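Local coordinates for protein pyruvate kinase 1 (Trypanosoma brucei brucei, PDB 4KCT) that catalyses transfer of a phosphoryl group from phosphoenolpyruvate to ADP, giving pyruvate and ATP, and also has an intrinsic decarboxylase activity, at residues I214-Q219 against V246-S251; D250-I253 against G258-V261; A396-S401 against L460-A465; P418-T423 against E468-T473. All blocks are in the same frame, centred on the assembly; numbering follows the deposited sequence.

Contact 1: I214-Q219 against V246-S251; sequences IRTAEQ and VQNIDS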
loop_
_atom_site.group_PDB
_atom_site.type_symbol
_atom_site.label_atom_id
_atom_site.label_comp_id
_atom_site.label_asym_id
_atom_site.label_seq_id
_atom_site.Cartn_x
_atom_site.Cartn_y
_atom_site.Cartn_z
ATOM N N ILE A 214 -26.518 -22.145 -16.349
ATOM C CA ILE A 214 -26.207 -22.771 -15.068
ATOM C C ILE A 214 -26.661 -21.861 -13.910
ATOM O O ILE A 214 -26.237 -20.693 -13.803
ATOM C CB ILE A 214 -24.694 -23.101 -14.963
ATOM C CG1 ILE A 214 -24.315 -24.193 -16.001
ATOM C CG2 ILE A 214 -24.323 -23.540 -13.544
ATOM C CD1 ILE A 214 -25.033 -25.541 -15.816
ATOM N N ARG A 215 -27.543 -22.392 -13.067
ATOM C CA ARG A 215 -28.113 -21.575 -12.016
ATOM C C ARG A 215 -27.548 -21.912 -10.647
ATOM O O ARG A 215 -27.579 -21.075 -9.746
ATOM C CB ARG A 215 -29.639 -21.647 -12.033
ATOM C CG ARG A 215 -30.255 -21.038 -13.291
ATOM C CD ARG A 215 -31.449 -21.853 -13.784
ATOM N NE ARG A 215 -31.078 -22.945 -14.698
ATOM C CZ ARG A 215 -31.788 -24.066 -14.838
ATOM N NH1 ARG A 215 -31.428 -25.000 -15.719
ATOM N NH2 ARG A 215 -32.892 -24.227 -14.125
ATOM N N THR A 216 -27.056 -23.149 -10.486
ATOM C CA THR A 216 -26.566 -23.646 -9.185
ATOM C C THR A 216 -25.394 -24.585 -9.410
ATOM O O THR A 216 -25.257 -25.185 -10.488
ATOM C CB THR A 216 -27.655 -24.473 -8.426
ATOM O OG1 THR A 216 -27.963 -25.638 -9.190
ATOM C CG2 THR A 216 -28.936 -23.665 -8.211
ATOM N N ALA A 217 -24.659 -24.857 -8.331
ATOM C CA ALA A 217 -23.633 -25.889 -8.342
ATOM C C ALA A 217 -24.225 -27.277 -8.604
ATOM O O ALA A 217 -23.581 -28.118 -9.223
ATOM C CB ALA A 217 -22.853 -25.887 -7.028
ATOM N N GLU A 218 -25.430 -27.536 -8.101
ATOM C CA GLU A 218 -26.047 -28.853 -8.321
ATOM C C GLU A 218 -26.286 -29.110 -9.819
ATOM O O GLU A 218 -26.050 -30.212 -10.328
ATOM C CB GLU A 218 -27.349 -28.993 -7.524
ATOM C CG GLU A 218 -27.944 -30.397 -7.559
ATOM C CD GLU A 218 -26.942 -31.496 -7.173
ATOM O OE1 GLU A 218 -26.974 -32.575 -7.807
ATOM O OE2 GLU A 218 -26.115 -31.280 -6.247
ATOM N N GLN A 219 -26.663 -28.066 -10.543
ATOM C CA GLN A 219 -26.782 -28.188 -11.988
ATOM C C GLN A 219 -25.467 -28.549 -12.682
ATOM O O GLN A 219 -25.464 -29.324 -13.653
ATOM C CB GLN A 219 -27.339 -26.909 -12.575
ATOM C CG GLN A 219 -28.744 -26.622 -12.131
ATOM C CD GLN A 219 -29.478 -25.787 -13.130
ATOM O OE1 GLN A 219 -28.919 -24.847 -13.693
ATOM N NE2 GLN A 219 -30.714 -26.175 -13.431
ATOM N N VAL A 246 -25.357 -15.522 -11.189
ATOM C CA VAL A 246 -24.545 -14.481 -10.567
ATOM C C VAL A 246 -24.538 -14.618 -9.037
ATOM O O VAL A 246 -23.484 -14.576 -8.409
ATOM C CB VAL A 246 -25.003 -13.047 -10.978
ATOM C CG1 VAL A 246 -24.203 -11.982 -10.203
ATOM C CG2 VAL A 246 -24.870 -12.854 -12.492
ATOM N N GLN A 247 -25.711 -14.853 -8.461
ATOM C CA GLN A 247 -25.880 -14.942 -7.025
ATOM C C GLN A 247 -25.136 -16.160 -6.467
ATOM O O GLN A 247 -24.542 -16.097 -5.403
ATOM C CB GLN A 247 -27.376 -15.082 -6.719
ATOM C CG GLN A 247 -27.728 -15.240 -5.259
ATOM C CD GLN A 247 -29.231 -15.210 -5.045
ATOM O OE1 GLN A 247 -29.704 -15.179 -3.913
ATOM N NE2 GLN A 247 -29.989 -15.228 -6.141
ATOM N N ASN A 248 -25.162 -17.262 -7.206
ATOM C CA ASN A 248 -24.528 -18.496 -6.762
ATOM C C ASN A 248 -23.102 -18.696 -7.349
ATOM O O ASN A 248 -22.603 -19.811 -7.386
ATOM C CB ASN A 248 -25.422 -19.703 -7.133
ATOM C CG ASN A 248 -26.759 -19.670 -6.415
ATOM O OD1 ASN A 248 -26.824 -19.256 -5.278
ATOM N ND2 ASN A 248 -27.847 -20.030 -7.122
ATOM N N ILE A 249 -22.471 -17.618 -7.811
ATOM C CA ILE A 249 -21.244 -17.733 -8.595
ATOM C C ILE A 249 -20.113 -18.499 -7.850
ATOM O O ILE A 249 -19.400 -19.285 -8.446
ATOM C CB ILE A 249 -20.748 -16.344 -9.108
ATOM C CG1 ILE A 249 -19.566 -16.504 -10.051
ATOM C CG2 ILE A 249 -20.387 -15.408 -7.944
ATOM C CD1 ILE A 249 -19.867 -17.357 -11.274
ATOM N N ASP A 250 -19.954 -18.264 -6.546
ATOM C CA ASP A 250 -18.864 -18.924 -5.805
ATOM C C ASP A 250 -18.962 -20.457 -5.892
ATOM O O ASP A 250 -17.966 -21.149 -6.137
ATOM C CB ASP A 250 -18.890 -18.512 -4.325
ATOM C CG ASP A 250 -18.487 -17.059 -4.112
ATOM O OD1 ASP A 250 -17.868 -16.460 -5.018
ATOM O OD2 ASP A 250 -18.728 -16.536 -2.999
ATOM N N SER A 251 -20.133 -20.988 -5.578
ATOM C CA SER A 251 -20.312 -22.436 -5.596
ATOM C C SER A 251 -20.302 -22.986 -7.029
ATOM O O SER A 251 -19.852 -24.110 -7.268
ATOM C CB SER A 251 -21.611 -22.838 -4.876
ATOM O OG SER A 251 -22.741 -22.312 -5.557
HETATM O O HOH W 1 -25.229 -23.241 -5.868
#

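Contact 2: D250-I253 against G258-V261; sequences DSII and GIMV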
loop_
_atom_site.group_PDB
_atom_site.type_symbol
_atom_site.label_atom_id
_atom_site.label_comp_id
_atom_site.label_asym_id
_atom_site.label_seq_id
_atom_site.Cartn_x
_atom_site.Cartn_y
_atom_site.Cartn_z
ATOM N N ASP A 250 -19.954 -18.264 -6.546
ATOM C CA ASP A 250 -18.864 -18.924 -5.805
ATOM C C ASP A 250 -18.962 -20.457 -5.892
ATOM O O ASP A 250 -17.966 -21.149 -6.137
ATOM C CB ASP A 250 -18.890 -18.512 -4.325
ATOM C CG ASP A 250 -18.487 -17.059 -4.112
ATOM O OD1 ASP A 250 -17.868 -16.460 -5.018
ATOM O OD2 ASP A 250 -18.728 -16.536 -2.999
ATOM N N SER A 251 -20.133 -20.988 -5.578
ATOM C CA SER A 251 -20.312 -22.436 -5.596
ATOM C C SER A 251 -20.302 -22.986 -7.029
ATOM O O SER A 251 -19.852 -24.110 -7.268
ATOM C CB SER A 251 -21.611 -22.838 -4.876
ATOM O OG SER A 251 -22.741 -22.312 -5.557
ATOM N N ILE A 252 -20.788 -22.204 -7.988
ATOM C CA ILE A 252 -20.686 -22.614 -9.379
ATOM C C ILE A 252 -19.218 -22.693 -9.861
ATOM O O ILE A 252 -18.819 -23.674 -10.479
ATOM C CB ILE A 252 -21.533 -21.717 -10.305
ATOM C CG1 ILE A 252 -23.019 -21.946 -10.001
ATOM C CG2 ILE A 252 -21.229 -22.008 -11.795
ATOM C CD1 ILE A 252 -23.926 -20.841 -10.533
ATOM N N ILE A 253 -18.416 -21.700 -9.503
ATOM C CA ILE A 253 -17.012 -21.695 -9.893
ATOM C C ILE A 253 -16.349 -22.910 -9.270
ATOM O O ILE A 253 -15.648 -23.655 -9.944
ATOM C CB ILE A 253 -16.294 -20.437 -9.372
ATOM C CG1 ILE A 253 -16.636 -19.225 -10.254
ATOM C CG2 ILE A 253 -14.796 -20.671 -9.332
ATOM C CD1 ILE A 253 -16.156 -17.890 -9.681
ATOM N N GLY A 258 -14.446 -23.954 -15.374
ATOM C CA GLY A 258 -14.289 -22.596 -15.931
ATOM C C GLY A 258 -15.649 -21.949 -16.098
ATOM O O GLY A 258 -16.681 -22.572 -15.800
ATOM N N ILE A 259 -15.658 -20.668 -16.477
ATOM C CA ILE A 259 -16.901 -19.889 -16.505
ATOM C C ILE A 259 -16.976 -19.128 -17.833
ATOM O O ILE A 259 -15.969 -18.678 -18.328
ATOM C CB ILE A 259 -16.923 -18.866 -15.353
ATOM C CG1 ILE A 259 -16.903 -19.590 -13.997
ATOM C CG2 ILE A 259 -18.112 -17.915 -15.501
ATOM C CD1 ILE A 259 -18.193 -20.396 -13.738
ATOM N N MET A 260 -18.167 -19.010 -18.406
ATOM C CA MET A 260 -18.372 -18.018 -19.453
ATOM C C MET A 260 -19.331 -16.952 -18.984
ATOM O O MET A 260 -20.381 -17.248 -18.454
ATOM C CB MET A 260 -18.921 -18.675 -20.743
ATOM C CG MET A 260 -19.238 -17.638 -21.803
ATOM S SD MET A 260 -20.285 -18.255 -23.134
ATOM C CE MET A 260 -19.290 -19.615 -23.740
ATOM N N VAL A 261 -18.955 -15.697 -19.171
ATOM C CA VAL A 261 -19.872 -14.608 -18.935
ATOM C C VAL A 261 -20.732 -14.429 -20.181
ATOM O O VAL A 261 -20.255 -13.924 -21.197
ATOM C CB VAL A 261 -19.107 -13.285 -18.608
ATOM C CG1 VAL A 261 -20.089 -12.139 -18.333
ATOM C CG2 VAL A 261 -18.173 -13.502 -17.415
#

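Contact 3: A396-S401 against L460-A465; sequences AMLVLS and LGLDFA. With FDP (2,6-di-O-phosphono-beta-D-fructofuranose), chain F.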
loop_
_atom_site.group_PDB
_atom_site.type_symbol
_atom_site.label_atom_id
_atom_site.label_comp_id
_atom_site.label_asym_id
_atom_site.label_seq_id
_atom_site.Cartn_x
_atom_site.Cartn_y
_atom_site.Cartn_z
ATOM N N ALA A 396 10.450 -16.769 -21.059
ATOM C CA ALA A 396 9.436 -17.818 -21.041
ATOM C C ALA A 396 9.473 -18.594 -19.751
ATOM O O ALA A 396 10.495 -18.627 -19.055
ATOM C CB ALA A 396 9.617 -18.776 -22.245
ATOM N N MET A 397 8.391 -19.313 -19.491
ATOM C CA MET A 397 8.391 -20.326 -18.466
ATOM C C MET A 397 8.074 -21.641 -19.146
ATOM O O MET A 397 7.494 -21.658 -20.232
ATOM C CB MET A 397 7.319 -20.002 -17.425
ATOM C CG MET A 397 7.524 -18.626 -16.761
ATOM S SD MET A 397 6.274 -18.315 -15.483
ATOM C CE MET A 397 6.730 -19.544 -14.235
ATOM N N LEU A 398 8.459 -22.733 -18.511
ATOM C CA LEU A 398 8.249 -24.061 -19.050
ATOM C C LEU A 398 7.725 -24.919 -17.902
ATOM O O LEU A 398 8.288 -24.884 -16.807
ATOM C CB LEU A 398 9.599 -24.618 -19.550
ATOM C CG LEU A 398 9.688 -26.081 -19.986
ATOM C CD1 LEU A 398 8.664 -26.371 -21.055
ATOM C CD2 LEU A 398 11.093 -26.317 -20.544
ATOM N N VAL A 399 6.610 -25.622 -18.120
ATOM C CA VAL A 399 6.025 -26.472 -17.077
ATOM C C VAL A 399 5.653 -27.833 -17.679
ATOM O O VAL A 399 5.197 -27.906 -18.824
ATOM C CB VAL A 399 4.766 -25.812 -16.425
ATOM C CG1 VAL A 399 3.681 -25.512 -17.480
ATOM C CG2 VAL A 399 4.212 -26.675 -15.268
ATOM N N LEU A 400 5.969 -28.910 -16.958
ATOM C CA LEU A 400 5.468 -30.255 -17.336
ATOM C C LEU A 400 4.107 -30.489 -16.697
ATOM O O LEU A 400 3.954 -30.334 -15.480
ATOM C CB LEU A 400 6.444 -31.348 -16.868
ATOM C CG LEU A 400 7.626 -31.637 -17.818
ATOM C CD1 LEU A 400 8.273 -30.345 -18.281
ATOM C CD2 LEU A 400 8.652 -32.545 -17.136
ATOM N N SER A 401 3.084 -30.708 -17.521
ATOM C CA SER A 401 1.750 -30.946 -16.978
ATOM C C SER A 401 1.051 -31.981 -17.814
ATOM O O SER A 401 1.011 -31.868 -19.025
ATOM C CB SER A 401 0.915 -29.650 -16.957
ATOM O OG SER A 401 -0.323 -29.885 -16.297
ATOM N N LEU A 460 12.539 -31.052 -25.045
ATOM C CA LEU A 460 11.520 -30.769 -26.054
ATOM C C LEU A 460 10.995 -29.348 -25.878
ATOM O O LEU A 460 10.895 -28.564 -26.852
ATOM C CB LEU A 460 10.364 -31.778 -25.930
ATOM C CG LEU A 460 9.243 -31.764 -26.976
ATOM C CD1 LEU A 460 9.783 -32.141 -28.360
ATOM C CD2 LEU A 460 8.143 -32.744 -26.549
ATOM N N GLY A 461 10.696 -28.995 -24.623
ATOM C CA GLY A 461 10.186 -27.669 -24.294
ATOM C C GLY A 461 11.155 -26.548 -24.612
ATOM O O GLY A 461 10.757 -25.506 -25.147
ATOM N N LEU A 462 12.421 -26.740 -24.269
ATOM C CA LEU A 462 13.445 -25.715 -24.543
ATOM C C LEU A 462 13.748 -25.587 -26.049
ATOM O O LEU A 462 13.968 -24.482 -26.563
ATOM C CB LEU A 462 14.727 -26.021 -23.761
ATOM C CG LEU A 462 14.610 -25.882 -22.226
ATOM C CD1 LEU A 462 15.917 -26.243 -21.513
ATOM C CD2 LEU A 462 14.121 -24.500 -21.809
ATOM N N ASP A 463 13.713 -26.705 -26.758
ATOM C CA ASP A 463 13.866 -26.684 -28.226
ATOM C C ASP A 463 12.698 -25.968 -28.865
ATOM O O ASP A 463 12.870 -25.178 -29.803
ATOM C CB ASP A 463 13.950 -28.100 -28.783
ATOM C CG ASP A 463 15.318 -28.739 -28.563
ATOM O OD1 ASP A 463 16.270 -28.028 -28.153
ATOM O OD2 ASP A 463 15.405 -29.974 -28.665
ATOM N N PHE A 464 11.506 -26.218 -28.335
ATOM C CA PHE A 464 10.317 -25.541 -28.816
ATOM C C PHE A 464 10.397 -24.035 -28.590
ATOM O O PHE A 464 10.105 -23.257 -29.495
ATOM C CB PHE A 464 9.063 -26.143 -28.185
ATOM C CG PHE A 464 7.786 -25.514 -28.642
ATOM C CD1 PHE A 464 7.126 -25.991 -29.783
ATOM C CD2 PHE A 464 7.151 -24.561 -27.853
ATOM C CE1 PHE A 464 5.875 -25.489 -30.149
ATOM C CE2 PHE A 464 5.915 -24.042 -28.222
ATOM C CZ PHE A 464 5.280 -24.500 -29.380
ATOM N N ALA A 465 10.823 -23.613 -27.400
ATOM C CA ALA A 465 10.997 -22.178 -27.133
ATOM C C ALA A 465 11.912 -21.508 -28.165
ATOM O O ALA A 465 11.678 -20.362 -28.556
ATOM C CB ALA A 465 11.540 -21.939 -25.716
HETATM P P1 FDP F . 5.626 -36.456 -14.169
HETATM O O1P FDP F . 7.040 -35.928 -14.288
HETATM O O2P FDP F . 4.969 -36.620 -15.516
HETATM O O3P FDP F . 5.455 -37.629 -13.217
HETATM O O1 FDP F . 4.454 -36.602 -10.968
HETATM C C1 FDP F . 5.402 -35.545 -11.146
HETATM C C2 FDP F . 4.878 -34.597 -12.218
HETATM O O2 FDP F . 4.745 -35.244 -13.514
HETATM C C3 FDP F . 5.721 -33.333 -12.354
HETATM O O3 FDP F . 6.944 -33.578 -13.044
HETATM C C4 FDP F . 4.785 -32.464 -13.177
HETATM O O4 FDP F . 5.152 -31.073 -13.172
HETATM C C5 FDP F . 3.462 -32.718 -12.471
HETATM O O5 FDP F . 3.590 -34.053 -11.857
HETATM C C6 FDP F . 2.302 -32.678 -13.456
HETATM O O6 FDP F . 1.089 -32.608 -12.703
HETATM P P2 FDP F . -0.286 -32.213 -13.462
HETATM O O4P FDP F . -0.083 -30.754 -13.906
HETATM O O5P FDP F . -0.361 -33.194 -14.589
HETATM O O6P FDP F . -1.352 -32.363 -12.405
#

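Contact 4: P418-T423 against E468-T473; sequences PIICVT and EKYAST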
loop_
_atom_site.group_PDB
_atom_site.type_symbol
_atom_site.label_atom_id
_atom_site.label_comp_id
_atom_site.label_asym_id
_atom_site.label_seq_id
_atom_site.Cartn_x
_atom_site.Cartn_y
_atom_site.Cartn_z
ATOM N N PRO A 418 5.286 -16.088 -22.252
ATOM C CA PRO A 418 4.612 -17.337 -22.592
ATOM C C PRO A 418 4.865 -18.439 -21.547
ATOM O O PRO A 418 5.940 -18.477 -20.900
ATOM C CB PRO A 418 5.251 -17.733 -23.932
ATOM C CG PRO A 418 5.737 -16.440 -24.504
ATOM C CD PRO A 418 6.197 -15.639 -23.325
ATOM N N ILE A 419 3.871 -19.278 -21.343
ATOM C CA ILE A 419 4.038 -20.481 -20.529
ATOM C C ILE A 419 4.021 -21.695 -21.457
ATOM O O ILE A 419 2.964 -22.093 -21.971
ATOM C CB ILE A 419 2.878 -20.646 -19.557
ATOM C CG1 ILE A 419 2.726 -19.405 -18.673
ATOM C CG2 ILE A 419 3.034 -21.934 -18.727
ATOM C CD1 ILE A 419 1.413 -19.419 -17.902
ATOM N N ILE A 420 5.198 -22.239 -21.733
ATOM C CA ILE A 420 5.286 -23.451 -22.527
ATOM C C ILE A 420 4.955 -24.661 -21.668
ATOM O O ILE A 420 5.570 -24.869 -20.632
ATOM C CB ILE A 420 6.710 -23.619 -23.089
ATOM C CG1 ILE A 420 7.061 -22.403 -23.981
ATOM C CG2 ILE A 420 6.822 -24.932 -23.871
ATOM C CD1 ILE A 420 8.528 -22.328 -24.336
ATOM N N CYS A 421 3.932 -25.417 -22.060
ATOM C CA CYS A 421 3.556 -26.588 -21.321
ATOM C C CYS A 421 3.869 -27.831 -22.169
ATOM O O CYS A 421 3.307 -28.008 -23.280
ATOM C CB CYS A 421 2.068 -26.559 -20.990
ATOM S SG CYS A 421 1.489 -28.107 -20.218
ATOM N N VAL A 422 4.763 -28.675 -21.664
ATOM C CA VAL A 422 4.995 -29.982 -22.274
ATOM C C VAL A 422 4.097 -31.013 -21.612
ATOM O O VAL A 422 4.131 -31.197 -20.370
ATOM C CB VAL A 422 6.466 -30.421 -22.171
ATOM C CG1 VAL A 422 6.651 -31.788 -22.840
ATOM C CG2 VAL A 422 7.368 -29.387 -22.852
ATOM N N THR A 423 3.221 -31.605 -22.412
ATOM C CA THR A 423 2.227 -32.502 -21.895
ATOM C C THR A 423 2.311 -33.862 -22.579
ATOM O O THR A 423 2.749 -33.971 -23.721
ATOM C CB THR A 423 0.792 -31.906 -22.048
ATOM O OG1 THR A 423 -0.152 -32.785 -21.439
ATOM C CG2 THR A 423 0.432 -31.719 -23.517
ATOM N N GLU A 468 10.232 -21.593 -31.830
ATOM C CA GLU A 468 9.095 -20.716 -31.989
ATOM C C GLU A 468 9.454 -19.289 -31.674
ATOM O O GLU A 468 8.581 -18.420 -31.646
ATOM C CB GLU A 468 7.928 -21.180 -31.123
ATOM C CG GLU A 468 7.419 -22.564 -31.496
ATOM C CD GLU A 468 6.962 -22.645 -32.939
ATOM O OE1 GLU A 468 6.007 -21.930 -33.293
ATOM O OE2 GLU A 468 7.575 -23.401 -33.727
ATOM N N LYS A 469 10.738 -19.057 -31.376
ATOM C CA LYS A 469 11.254 -17.710 -31.113
ATOM C C LYS A 469 10.639 -17.025 -29.888
ATOM O O LYS A 469 10.548 -15.809 -29.840
ATOM C CB LYS A 469 11.134 -16.819 -32.359
ATOM C CG LYS A 469 12.056 -17.273 -33.490
ATOM C CD LYS A 469 11.825 -16.482 -34.765
ATOM C CE LYS A 469 10.934 -17.243 -35.734
ATOM N NZ LYS A 469 11.011 -16.677 -37.109
ATOM N N TYR A 470 10.349 -17.804 -28.857
ATOM C CA TYR A 470 10.038 -17.243 -27.535
ATOM C C TYR A 470 11.297 -16.792 -26.805
ATOM O O TYR A 470 11.290 -15.797 -26.067
ATOM C CB TYR A 470 9.267 -18.261 -26.691
ATOM C CG TYR A 470 7.922 -18.622 -27.284
ATOM C CD1 TYR A 470 7.005 -17.636 -27.621
ATOM C CD2 TYR A 470 7.607 -19.939 -27.616
ATOM C CE1 TYR A 470 5.750 -17.965 -28.135
ATOM C CE2 TYR A 470 6.408 -20.254 -28.251
ATOM C CZ TYR A 470 5.469 -19.261 -28.466
ATOM O OH TYR A 470 4.266 -19.569 -29.052
ATOM N N ALA A 471 12.396 -17.485 -27.059
ATOM C CA ALA A 471 13.633 -17.199 -26.371
ATOM C C ALA A 471 14.790 -17.746 -27.203
ATOM O O ALA A 471 14.611 -18.657 -28.000
ATOM C CB ALA A 471 13.612 -17.848 -24.985
ATOM N N SER A 472 15.973 -17.186 -27.029
ATOM C CA SER A 472 17.135 -17.760 -27.664
ATOM C C SER A 472 18.273 -18.059 -26.717
ATOM O O SER A 472 18.202 -17.784 -25.521
ATOM C CB SER A 472 17.611 -16.910 -28.831
ATOM O OG SER A 472 17.277 -15.557 -28.663
ATOM N N THR A 473 19.327 -18.623 -27.276
ATOM C CA THR A 473 20.505 -18.979 -26.537
ATOM C C THR A 473 20.889 -17.856 -25.595
ATOM O O THR A 473 20.850 -16.694 -25.971
ATOM C CB THR A 473 21.655 -19.275 -27.530
ATOM O OG1 THR A 473 21.289 -20.420 -28.309
ATOM C CG2 THR A 473 22.965 -19.564 -26.787
#

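Contact 1: I214-Q219 against V246-S251
Asn-248 and Arg-215 make the direct polar link between these segments: ND2 of Asn-248 donates to the backbone O of Arg-215 at 2.8 Å. The N-H points almost straight at its acceptor (177°), and the oxygen lies in the amide plane of Asn-248, while the donor in turn lies in the carbonyl plane. With CG beside its own backbone N (chi1 -64°), the amide is set facing the first segment, and ND2 reaches the Arg-215 carbonyl. Asn-248 stands between helices 243-247 and 249-255, and its amide is spent on the neighbouring segment instead of capping the helix it precedes.

A second polar route runs through water 1, which accepts from Ala-217 N at 3.0 Å and lies 2.7 Å from Ser-251 OG. The water thus serves an amide in the first turn of helix 217-227, which has no helical carbonyl to bond. That helix is capped by Thr-216, whose OG1, turned between the backbone N and the carbonyl carbon (chi1 64°), accepts from Gln-219 N at 3.1 Å.

Packing completes the contact. The small Ala-217 and Ser-251 let the helices approach closely, with Ala-217 CB 3.5 Å from Ser-251 O. Beside them, the methyl CG2 of Thr-216 lies alongside ND2 of Asn-248.

In the barrel, the segments belong to the connections that follow the adjacent strands 208-211 and 235-240. Ile-214 packs on Ser-238 of the latter strand and Ile-249 on Ile-240, while Ala-217 also meets Ala-255 farther along helix 249-255.

Contact 2: D250-I253 against G258-V261
Ile-259 lays its CG1-CD1 arm against the side chains of Ile-252 and Ile-253, crossing each at about a right angle, with CD1 meeting Ile-252 and CG1 meeting Ile-253. This is a helix-on-strand layer of the (beta/alpha)8 barrel: helix 249-255 lies in the connection from strand 235-240 to its parallel neighbour 258-262, and here it folds back onto the strand it leads into, completing a beta-alpha-beta crossover.

No hydrogen bond joins the segments, and the contact is wholly apolar. Branching at CB is well accepted in a strand, which suits Ile-259 to its place; the apolar branches of the two helical isoleucines suit a buried layer. On Ile-252 the branch methyl CG2 does the touching, whereas Ile-253 uses its CG1. The CB of Ile-259 points at the helix, and chi1 (-63°) turns the CG1 branch, rather than CG2, onto the two isoleucines. All three residues are buried, and Ile-259 also packs on Ile-282 and Cys-286 of helix 275-289, sitting where two helices of the outer layer meet over the strand.

The next residue, Met-260, has its side chain on the inner side of the wall and belongs to the pyruvate pocket, so the strand presents one residue to the hydrophobic layer and the following one to the active site. CG1 of Ile-259 lies 3.8 Å from CG1 of Ile-253, and CD1 of Ile-259 rests 3.9 Å from CG2 of Ile-252.

Contact 3: A396-S401 against L460-A465
Leu-398 on strand 396-400 meets Gly-461 and Leu-462 on helix 455-467, joining sheet and helix in the alpha/beta domain that holds the bisphosphate effector.

Leu-398 supplies the strand's share of the packing. Its first torsion (chi1 171°, CG anti to the backbone N) carries CG toward the helix, where the fork of the side chain puts its methyls on different partners: CD1 settles 3.8 Å from Gly-461 CA, while CD2 meets CD2 of Leu-462, also at 3.8 Å, the two leucine side chains crossing at roughly a right angle. Lacking a side chain on the surface that faces the sheet, Gly-461 allows the leucine methyl to lie directly against the helix backbone. The CD2 branch of Leu-462 reaches back to the strand from a residue whose CB does not itself aim there. Leu-398 also packs on Ile-420, Val-422 and Val-477 of adjoining strands.

Farther on, the strand gives way to the effector site. The backbone O of Leu-400 accepts from the sugar hydroxyl O4 of fructose 2,6-bisphosphate at 2.7 Å. Ser-401, its hydroxyl anti to the backbone N, donates from OG to the 6-phosphate oxygen O4P at 2.6 Å.

Contact 4: P418-T423 against E468-T473
A Schellman motif ends helix 455-467, and the loop that leaves it brings Tyr-470 onto Pro-418 and Ile-420 at the start of strand 419-423, an inner strand of the alpha/beta domain's sheet. Lys-469 takes the positive phi (63°) that ends the helix, and Tyr-470 follows with its CB toward the strand.

Pro-418 stands just before strand 419-423. Its CG comes within 3.6 Å of Tyr-470 CD1, and its CB lies over one face of the ring, displaced toward the rim. Tyr-470 CG, beside its backbone N (chi1 -63°), sets the flat aromatic ring over the compact, rigid ring of the proline. Two residues on, the CG1-CD1 arm of Ile-420 ends at the tyrosine, CD1 coming in obliquely near Tyr-470 CD2 at 4.2 Å.

The tyrosine is therefore held by several elements: Phe-464 of the helix and Val-439 of strand 438-442 also touch it, and His-19 stacks with it edge-to-face. Ile-420 packs in turn on Phe-464 and Ala-465, so strand, helix and loop share one hydrophobic cluster. On the ring face opposite Pro-418, the backbone O of Glu-468 sits 4.2 Å above the plane, over the ring centre.

How the contacts relate
Along the chain, contacts 1 and 2 come first, in the barrel domain, and contacts 3 and 4 follow in the alpha/beta domain. The first pair have centres about 7 Å apart; both use helix 249-255 and share Asp-250 and Ser-251, and Ile-252 CD1 packs 3.7 Å from Arg-215 O. The second pair, with centres about 5 Å apart, use adjacent parallel strands, 396-400 and 419-423, and their segments alternate in sequence. Between the pairs, centres are 30 to 37 Å apart with no touch. The first pair thus joins outer helices and loops to the barrel wall, whose strand 258-262 carries Met-260 of the pyruvate pocket; the other forms the framework beside the effector site.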